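Local coordinates for putative cell adhesion protein (Bacteroides eggerthii, PDB 4GPV) that probably serves as a FimA-type fimbrial subunit, a building block of pili thought to mediate adhesion by gut bacteria, at residues A17-K22 with S137-N142; F53-G58 with T107-V112. All blocks are in the same frame, centred on the assembly; numbering follows the deposited sequence. Where two conformers were deposited one is given.

Contact 1. Residues A17-K22 with S137-N142; sequences AVLTIK and SEVKFN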
loop_
_atom_site.group_PDB
_atom_site.type_symbol
_atom_site.label_atom_id
_atom_site.label_comp_id
_atom_site.label_asym_id
_atom_site.label_seq_id
_atom_site.Cartn_x
_atom_site.Cartn_y
_atom_site.Cartn_z
ATOM N N ALA A 17 3.991 -0.500 -37.191
ATOM C CA ALA A 17 4.336 -1.735 -36.534
ATOM C C ALA A 17 3.118 -2.363 -35.905
ATOM O O ALA A 17 2.086 -1.704 -35.722
ATOM C CB ALA A 17 5.385 -1.463 -35.468
ATOM N N VAL A 18 3.248 -3.639 -35.578
ATOM C CA VAL A 18 2.269 -4.401 -34.817
ATOM C C VAL A 18 2.988 -4.846 -33.565
ATOM O O VAL A 18 4.044 -5.477 -33.656
ATOM C CB VAL A 18 1.628 -5.586 -35.578
ATOM C CG1 VAL A 18 0.584 -6.274 -34.702
ATOM C CG2 VAL A 18 1.017 -5.120 -36.898
ATOM N N LEU A 19 2.456 -4.465 -32.410
ATOM C CA LEU A 19 3.013 -4.814 -31.106
ATOM C C LEU A 19 2.007 -5.660 -30.363
ATOM O O LEU A 19 0.833 -5.282 -30.271
ATOM C CB LEU A 19 3.322 -3.540 -30.304
ATOM C CG LEU A 19 4.585 -2.761 -30.645
ATOM C CD1 LEU A 19 4.272 -1.581 -31.522
ATOM C CD2 LEU A 19 5.235 -2.234 -29.357
ATOM N N THR A 20 2.452 -6.822 -29.868
ATOM C CA THR A 20 1.609 -7.724 -29.080
ATOM C C THR A 20 2.111 -7.602 -27.653
ATOM O O THR A 20 3.291 -7.861 -27.402
ATOM C CB THR A 20 1.659 -9.158 -29.641
ATOM O OG1 THR A 20 1.239 -9.138 -31.004
ATOM C CG2 THR A 20 0.772 -10.120 -28.851
ATOM N N ILE A 21 1.237 -7.139 -26.746
ATOM C CA ILE A 21 1.597 -6.935 -25.349
ATOM C C ILE A 21 0.970 -8.047 -24.552
ATOM O O ILE A 21 -0.219 -8.332 -24.729
ATOM C CB ILE A 21 1.185 -5.532 -24.808
ATOM C CG1 ILE A 21 1.502 -4.368 -25.797
ATOM C CG2 ILE A 21 1.746 -5.274 -23.367
ATOM C CD1 ILE A 21 3.009 -3.938 -25.979
ATOM N N LYS A 22 1.777 -8.708 -23.733
ATOM C CA LYS A 22 1.343 -9.769 -22.820
ATOM C C LYS A 22 1.591 -9.305 -21.389
ATOM O O LYS A 22 2.683 -8.823 -21.081
ATOM C CB LYS A 22 2.087 -11.096 -23.074
ATOM C CG LYS A 22 1.685 -11.853 -24.332
ATOM C CD LYS A 22 2.479 -13.162 -24.407
ATOM C CE LYS A 22 2.143 -14.022 -25.601
ATOM N NZ LYS A 22 2.916 -15.296 -25.586
ATOM N N SER A 137 8.754 -2.574 -20.001
ATOM C CA SER A 137 9.624 -3.472 -20.753
ATOM C C SER A 137 10.227 -2.766 -21.936
ATOM O O SER A 137 9.624 -1.829 -22.483
ATOM C CB SER A 137 8.813 -4.681 -21.230
ATOM O OG SER A 137 9.554 -5.536 -22.089
ATOM N N GLU A 138 11.400 -3.253 -22.372
ATOM C CA GLU A 138 12.025 -2.806 -23.609
ATOM C C GLU A 138 11.221 -3.388 -24.799
ATOM O O GLU A 138 10.641 -4.476 -24.680
ATOM C CB GLU A 138 13.507 -3.253 -23.667
ATOM C CG GLU A 138 14.306 -2.464 -24.698
ATOM C CD GLU A 138 15.777 -2.806 -24.866
ATOM O OE1 GLU A 138 16.224 -3.850 -24.336
ATOM O OE2 GLU A 138 16.478 -2.038 -25.564
ATOM N N VAL A 139 11.144 -2.646 -25.892
ATOM C CA VAL A 139 10.475 -3.067 -27.131
ATOM C C VAL A 139 11.578 -3.395 -28.137
ATOM O O VAL A 139 12.426 -2.539 -28.382
ATOM C CB VAL A 139 9.506 -1.987 -27.659
ATOM C CG1 VAL A 139 8.911 -2.395 -29.002
ATOM C CG2 VAL A 139 8.400 -1.721 -26.637
ATOM N N LYS A 140 11.564 -4.608 -28.722
ATOM C CA LYS A 140 12.590 -5.032 -29.692
ATOM C C LYS A 140 11.963 -5.523 -30.987
ATOM O O LYS A 140 11.052 -6.355 -30.943
ATOM C CB LYS A 140 13.487 -6.135 -29.106
ATOM C CG LYS A 140 14.402 -5.639 -27.989
ATOM C CD LYS A 140 15.515 -6.629 -27.674
ATOM C CE LYS A 140 15.170 -7.627 -26.593
ATOM N NZ LYS A 140 16.243 -8.646 -26.425
ATOM N N PHE A 141 12.422 -4.990 -32.118
ATOM C CA PHE A 141 11.909 -5.349 -33.444
ATOM C C PHE A 141 12.902 -6.178 -34.265
ATOM O O PHE A 141 12.469 -6.915 -35.160
ATOM C CB PHE A 141 11.553 -4.086 -34.245
ATOM C CG PHE A 141 10.313 -3.384 -33.760
ATOM C CD1 PHE A 141 9.050 -3.793 -34.184
ATOM C CD2 PHE A 141 10.402 -2.304 -32.888
ATOM C CE1 PHE A 141 7.901 -3.137 -33.739
ATOM C CE2 PHE A 141 9.248 -1.641 -32.457
ATOM C CZ PHE A 141 8.005 -2.067 -32.877
ATOM N N ASN A 142 14.227 -5.987 -34.032
ATOM C CA ASN A 142 15.328 -6.644 -34.760
ATOM C C ASN A 142 15.192 -6.498 -36.309
ATOM O O ASN A 142 15.258 -7.484 -37.057
ATOM C CB ASN A 142 15.446 -8.113 -34.341
ATOM C CG ASN A 142 16.263 -8.302 -33.091
ATOM O OD1 ASN A 142 17.403 -8.780 -33.139
ATOM N ND2 ASN A 142 15.715 -7.907 -31.947
#
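A17, L19, V139 and F141 meet between strand 18-24 and the segment running on from strand 133-138, at one end of the N-terminal part of this protein, probably a transthyretin-like beta-sandwich as in other FimA-type pilins. The contact is entirely apolar. A17 CB sits 3.5 Å from F141 CE1 and 3.7 Å from F141 CZ, approaching the ring obliquely. L19 comes at the same end of the ring from its edge, its CD1 lying near the ring plane at 4.0 Å from F141 CZ, so F141 CZ touches both the methyl of A17 and L19 CD1, neighbours on the same face of the strand. The leucine's other branch turns to V139. With CG1 anti to the backbone N (chi1 175°), V139 extends that methyl toward L19, and the two side chains cross at about a right angle. F141 has CG beside its own backbone N (chi1 -72°), which points the CZ end of the ring toward A17 and L19. The backbones stay well apart, with L19 CA and V139 CA 8.6 Å from each other. Strand 18-24 is held on both flanks: L19 pairs through its backbone with I76, while V18 and T20 bond to A147. A147, in strand 146-169, also touches the F141 side chain. The separation of L19 CD2 from V139 CG1 is 3.7 Å.

Contact 2. Residues F53-G58 with T107-V112; sequences FLFREG and TDLLAV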
loop_
_atom_site.group_PDB
_atom_site.type_symbol
_atom_site.label_atom_id
_atom_site.label_comp_id
_atom_site.label_asym_id
_atom_site.label_seq_id
_atom_site.Cartn_x
_atom_site.Cartn_y
_atom_site.Cartn_z
ATOM N N PHE A 53 1.529 2.613 -22.552
ATOM C CA PHE A 53 2.219 3.771 -23.107
ATOM C C PHE A 53 3.439 3.283 -23.861
ATOM O O PHE A 53 4.209 2.485 -23.324
ATOM C CB PHE A 53 2.645 4.767 -22.007
ATOM C CG PHE A 53 1.536 5.194 -21.080
ATOM C CD1 PHE A 53 1.152 4.385 -20.010
ATOM C CD2 PHE A 53 0.895 6.413 -21.256
ATOM C CE1 PHE A 53 0.115 4.770 -19.154
ATOM C CE2 PHE A 53 -0.149 6.801 -20.402
ATOM C CZ PHE A 53 -0.533 5.977 -19.361
ATOM N N LEU A 54 3.622 3.758 -25.096
ATOM C CA LEU A 54 4.774 3.376 -25.890
ATOM C C LEU A 54 5.611 4.607 -26.156
ATOM O O LEU A 54 5.056 5.628 -26.547
ATOM C CB LEU A 54 4.358 2.723 -27.222
ATOM C CG LEU A 54 3.560 1.421 -27.134
ATOM C CD1 LEU A 54 3.042 1.007 -28.539
ATOM C CD2 LEU A 54 4.393 0.318 -26.555
ATOM N N PHE A 55 6.929 4.532 -25.920
ATOM C CA PHE A 55 7.786 5.704 -26.128
ATOM C C PHE A 55 8.922 5.433 -27.060
ATOM O O PHE A 55 9.462 4.332 -27.076
ATOM C CB PHE A 55 8.363 6.193 -24.788
ATOM C CG PHE A 55 7.296 6.644 -23.828
ATOM C CD1 PHE A 55 6.663 7.871 -23.993
ATOM C CD2 PHE A 55 6.902 5.833 -22.775
ATOM C CE1 PHE A 55 5.652 8.275 -23.115
ATOM C CE2 PHE A 55 5.893 6.240 -21.893
ATOM C CZ PHE A 55 5.277 7.453 -22.068
ATOM N N ARG A 56 9.322 6.470 -27.802
ATOM C CA ARG A 56 10.469 6.409 -28.699
ATOM C C ARG A 56 11.764 6.613 -27.871
ATOM O O ARG A 56 11.683 6.910 -26.672
ATOM C CB ARG A 56 10.319 7.437 -29.824
ATOM C CG ARG A 56 9.071 7.157 -30.639
ATOM C CD ARG A 56 8.844 8.085 -31.811
ATOM N NE ARG A 56 7.598 7.681 -32.456
ATOM C CZ ARG A 56 6.797 8.479 -33.152
ATOM N NH1 ARG A 56 7.148 9.739 -33.395
ATOM N NH2 ARG A 56 5.670 8.011 -33.660
ATOM N N GLU A 57 12.944 6.451 -28.516
ATOM C CA GLU A 57 14.259 6.576 -27.872
ATOM C C GLU A 57 14.402 7.923 -27.139
ATOM O O GLU A 57 14.933 7.962 -26.024
ATOM C CB GLU A 57 15.378 6.387 -28.924
ATOM C CG GLU A 57 16.813 6.480 -28.413
ATOM C CD GLU A 57 17.285 5.500 -27.353
ATOM O OE1 GLU A 57 16.799 4.346 -27.334
ATOM O OE2 GLU A 57 18.181 5.878 -26.565
ATOM N N GLY A 58 13.902 8.989 -27.745
ATOM C CA GLY A 58 13.977 10.324 -27.163
ATOM C C GLY A 58 12.871 10.722 -26.207
ATOM O O GLY A 58 12.745 11.908 -25.887
ATOM N N THR A 107 9.244 11.308 -19.638
ATOM C CA THR A 107 9.556 12.107 -18.443
ATOM C C THR A 107 8.250 12.389 -17.686
ATOM O O THR A 107 8.219 12.193 -16.477
ATOM C CB THR A 107 10.309 13.389 -18.838
ATOM O OG1 THR A 107 11.519 13.017 -19.500
ATOM C CG2 THR A 107 10.661 14.275 -17.627
ATOM N N ASP A 108 7.156 12.742 -18.395
ATOM C CA ASP A 108 5.856 12.981 -17.743
ATOM C C ASP A 108 5.326 11.760 -17.047
ATOM O O ASP A 108 4.833 11.869 -15.922
ATOM C CB ASP A 108 4.782 13.432 -18.740
ATOM C CG ASP A 108 5.012 14.788 -19.367
ATOM O OD1 ASP A 108 5.745 15.610 -18.755
ATOM O OD2 ASP A 108 4.412 15.053 -20.444
ATOM N N LEU A 109 5.350 10.604 -17.737
ATOM C CA LEU A 109 4.797 9.391 -17.158
ATOM C C LEU A 109 5.559 8.996 -15.889
ATOM O O LEU A 109 4.937 8.607 -14.905
ATOM C CB LEU A 109 4.828 8.239 -18.168
ATOM C CG LEU A 109 4.336 6.893 -17.623
ATOM C CD1 LEU A 109 2.883 6.929 -17.291
ATOM C CD2 LEU A 109 4.579 5.802 -18.594
ATOM N N LEU A 110 6.898 9.106 -15.918
ATOM C CA LEU A 110 7.756 8.709 -14.807
ATOM C C LEU A 110 7.493 9.520 -13.532
ATOM O O LEU A 110 7.786 9.040 -12.428
ATOM C CB LEU A 110 9.234 8.812 -15.205
ATOM C CG LEU A 110 9.692 7.829 -16.289
ATOM C CD1 LEU A 110 11.149 8.078 -16.684
ATOM C CD2 LEU A 110 9.487 6.387 -15.871
ATOM N N ALA A 111 6.916 10.718 -13.679
ATOM C CA ALA A 111 6.586 11.591 -12.559
ATOM C C ALA A 111 5.145 11.450 -12.064
ATOM O O ALA A 111 4.830 12.020 -11.025
ATOM C CB ALA A 111 6.848 13.039 -12.949
ATOM N N VAL A 112 4.258 10.707 -12.767
ATOM C CA VAL A 112 2.858 10.611 -12.314
ATOM C C VAL A 112 2.750 9.919 -10.949
ATOM O O VAL A 112 3.288 8.839 -10.772
ATOM C CB VAL A 112 1.941 9.887 -13.335
ATOM C CG1 VAL A 112 0.527 9.702 -12.773
ATOM C CG2 VAL A 112 1.889 10.667 -14.636
#
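L109 swings its CG anti to the backbone N (chi1 177°), which drops both methyls of the helix residue onto two phenylalanines. F53 and F55 both point CB toward the helix, and with CG beside the backbone N their rings lie on the helix side of strand 50-56. The two methyls are used differently. CD1 of L109 stands over the centre of the F53 ring in a CH-pi contact, 4.0 Å from the centroid and 11° off the ring normal. L109 CD2 lies 4.0 Å from F53 CD1 and meets F55 from its edge instead, near the plane of the ring, at 3.6 Å from F55 CE2. On the stem, L109 CB comes within 4.0 Å of F55 CZ, so one leucine spans two aromatic residues placed two apart along the strand. This is a helix packed on a sheet: the short helix 106-111 lies on one face of the N-terminal sheet of the pilin, with strand 50-56 and its antiparallel neighbour 83-90 beneath it. Y87 of that neighbour touches L109 as well. F100, in the loop ahead of the helix, touches L109 and sets its ring against F53 with the planes at about 50°. Nearer the start of the helix, D108 N bonds to T105 OG1 and D108 OD2 to K104 N. Farther along segment 53-58, R56 makes a salt bridge from NE to D62 OD1.

From the N terminus, the chain enters strand 18-24 first, and contact 1 closes the long loop that brings residues 137-142 back to it. Contact 2 is nested inside that loop: the chain lays down strand 50-56, passes through strand 83-90 and reaches helix 106-111, which packs on F53 and F55. Strand 133-138 then leads back toward the start. The two contacts lie about 16 Å apart, centre to centre, and reach the same sheet. They touch where L19 CD2 of contact 1 packs 3.9 Å from L54 CD2, on the other face of strand 50-56 from F53 and F55, tying the first strand to the strand that carries the helix.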